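Local coordinates for protein Eps1p (Saccharomyces cerevisiae, PDB 4TW5) that belongs to the thioredoxin superfamily, with two thioredoxin-like domains in tandem, each bearing a disulfide-bonded CXXC motif, at residues N176-H181 and R228-P233. Numbering follows the deposited sequence.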
loop_
_atom_site.group_PDB
_atom_site.type_symbol
_atom_site.label_atom_id
_atom_site.label_comp_id
_atom_site.label_asym_id
_atom_site.label_seq_id
_atom_site.Cartn_x
_atom_site.Cartn_y
_atom_site.Cartn_z
ATOM N N ASN A 176 16.181 -5.011 9.109
ATOM C CA ASN A 176 16.731 -5.406 7.813
ATOM C C ASN A 176 17.381 -4.221 7.051
ATOM O O ASN A 176 17.214 -4.060 5.831
ATOM C CB ASN A 176 15.637 -6.070 6.973
ATOM C CG ASN A 176 15.013 -7.250 7.683
ATOM O OD1 ASN A 176 15.638 -7.832 8.564
ATOM N ND2 ASN A 176 13.783 -7.609 7.314
ATOM N N CYS A 177 18.113 -3.395 7.790
ATOM C CA CYS A 177 18.836 -2.286 7.205
ATOM C C CYS A 177 20.157 -2.094 7.906
ATOM O O CYS A 177 20.264 -1.279 8.813
ATOM C CB CYS A 177 18.025 -0.988 7.281
ATOM S SG CYS A 177 18.830 0.418 6.448
ATOM N N ASP A 178 21.168 -2.819 7.441
ATOM C CA ASP A 178 22.494 -2.789 8.028
ATOM C C ASP A 178 23.134 -1.404 7.999
ATOM O O ASP A 178 23.876 -1.041 8.906
ATOM C CB ASP A 178 23.414 -3.770 7.303
ATOM C CG ASP A 178 22.997 -5.222 7.486
ATOM O OD1 ASP A 178 22.336 -5.555 8.505
ATOM O OD2 ASP A 178 23.317 -6.025 6.581
ATOM N N LYS A 179 22.846 -0.639 6.953
ATOM C CA LYS A 179 23.516 0.636 6.740
ATOM C C LYS A 179 22.783 1.839 7.335
ATOM O O LYS A 179 23.343 2.909 7.383
ATOM C CB LYS A 179 23.745 0.857 5.242
ATOM C CG LYS A 179 24.721 -0.139 4.623
ATOM C CD LYS A 179 24.462 -0.257 3.116
ATOM C CE LYS A 179 25.331 -1.309 2.461
ATOM N NZ LYS A 179 24.806 -1.610 1.082
ATOM N N CYS A 180 21.544 1.656 7.789
ATOM C CA CYS A 180 20.723 2.767 8.250
ATOM C C CYS A 180 21.371 3.635 9.353
ATOM O O CYS A 180 21.275 4.870 9.327
ATOM C CB CYS A 180 19.383 2.261 8.753
ATOM S SG CYS A 180 18.099 1.967 7.540
ATOM N N HIS A 181 21.996 2.988 10.331
ATOM C CA HIS A 181 22.632 3.694 11.438
ATOM C C HIS A 181 23.853 4.483 10.985
ATOM O O HIS A 181 24.042 5.628 11.379
ATOM C CB HIS A 181 23.031 2.710 12.531
ATOM C CG HIS A 181 23.733 3.350 13.687
ATOM N ND1 HIS A 181 23.057 3.902 14.754
ATOM C CD2 HIS A 181 25.051 3.541 13.934
ATOM C CE1 HIS A 181 23.929 4.393 15.614
ATOM N NE2 HIS A 181 25.145 4.189 15.140
ATOM N N ARG A 228 14.051 -9.987 0.568
ATOM C CA ARG A 228 15.214 -9.104 0.567
ATOM C C ARG A 228 15.811 -9.097 1.953
ATOM O O ARG A 228 15.157 -8.707 2.928
ATOM C CB ARG A 228 14.875 -7.676 0.138
ATOM C CG ARG A 228 14.494 -7.542 -1.314
ATOM C CD ARG A 228 14.285 -6.083 -1.653
ATOM N NE ARG A 228 13.942 -5.913 -3.058
ATOM C CZ ARG A 228 14.819 -5.979 -4.047
ATOM N NH1 ARG A 228 16.097 -6.234 -3.795
ATOM N NH2 ARG A 228 14.404 -5.813 -5.282
ATOM N N ALA A 229 17.073 -9.511 2.012
ATOM C CA ALA A 229 17.841 -9.588 3.249
ATOM C C ALA A 229 18.019 -8.214 3.875
ATOM O O ALA A 229 17.924 -8.033 5.096
ATOM C CB ALA A 229 19.214 -10.224 2.978
ATOM N N ASP A 230 18.257 -7.245 3.007
ATOM C CA ASP A 230 18.758 -5.961 3.417
ATOM C C ASP A 230 18.216 -4.859 2.519
ATOM O O ASP A 230 18.000 -5.057 1.320
ATOM C CB ASP A 230 20.283 -5.997 3.382
ATOM C CG ASP A 230 20.915 -4.773 4.003
ATOM O OD1 ASP A 230 20.753 -4.552 5.222
ATOM O OD2 ASP A 230 21.593 -4.037 3.259
ATOM N N ARG A 231 17.990 -3.705 3.130
ATOM C CA ARG A 231 17.514 -2.514 2.458
ATOM C C ARG A 231 18.435 -1.363 2.839
ATOM O O ARG A 231 19.105 -1.403 3.881
ATOM C CB ARG A 231 16.076 -2.204 2.865
ATOM C CG ARG A 231 15.273 -3.449 3.150
ATOM C CD ARG A 231 13.920 -3.116 3.692
ATOM N NE ARG A 231 13.921 -2.916 5.134
ATOM C CZ ARG A 231 12.825 -2.616 5.807
ATOM N NH1 ARG A 231 11.678 -2.486 5.158
ATOM N NH2 ARG A 231 12.870 -2.451 7.111
ATOM N N GLU A 232 18.405 -0.313 2.028
ATOM C CA GLU A 232 19.207 0.883 2.250
ATOM C C GLU A 232 18.334 2.105 2.197
ATOM O O GLU A 232 17.341 2.117 1.480
ATOM C CB GLU A 232 20.261 1.061 1.161
ATOM C CG GLU A 232 21.474 0.198 1.192
ATOM C CD GLU A 232 22.359 0.522 0.010
ATOM O OE1 GLU A 232 21.869 1.275 -0.865
ATOM O OE2 GLU A 232 23.525 0.048 -0.040
ATOM N N PRO A 233 18.735 3.166 2.908
ATOM C CA PRO A 233 17.984 4.419 2.779
ATOM C C PRO A 233 18.181 4.978 1.369
ATOM O O PRO A 233 19.201 4.696 0.721
ATOM C CB PRO A 233 18.597 5.317 3.860
ATOM C CG PRO A 233 19.362 4.348 4.766
ATOM C CD PRO A 233 19.830 3.266 3.881
HETATM O O HOH W 1 13.112 -7.037 4.078
HETATM O O HOH W 2 21.612 -1.348 4.379
HETATM O O HOH W 3 21.793 -3.138 0.423
#
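The backbone amide of D178 donates to OD1 of D230 in a bond of 2.8 Å that is almost linear (178°) and uses the syn lone pair of that oxygen. CG of D230 lies anti to the backbone N (chi1 -171°), which brings it to 4.0 Å from D178 N. The other oxygen, D230 OD2, accepts from a water that also donates to R231 O and receives the amide of K179, linking three groups of the two segments. The two carboxylates, their planes 25° apart, bring D178 OD2 within 3.3 Å of D230 OD1; this pairing of acceptors is probably unfavourable, partly offset by K179 NZ, 4.6 Å from D230 OD2. Two residues before D178, N176 O receives R231 N at 2.8 Å, while the guanidinium of R231 turns to K175 O, to which its NH2 donates.

C177 and C180 form the CXXC disulfide of the second thioredoxin-like domain, in a type I turn from C177 to C180 at the start of helix 180-196; the loop 228-233 leads into strand 234-238. This is where thioredoxins place their cis-proline, but here the E232-P233 peptide is trans. C177 SG approaches R231 O at 3.2 Å, and P233 packs on the disulfide, its CG 3.9 Å from C180 SG. Farther out, the extended K179 chain crosses E232 to form a salt bridge, although the modelled 2.4 Å between K179 NZ and E232 OE2 is doubtfully short; the same lysine makes a cation-pi contact with Y254.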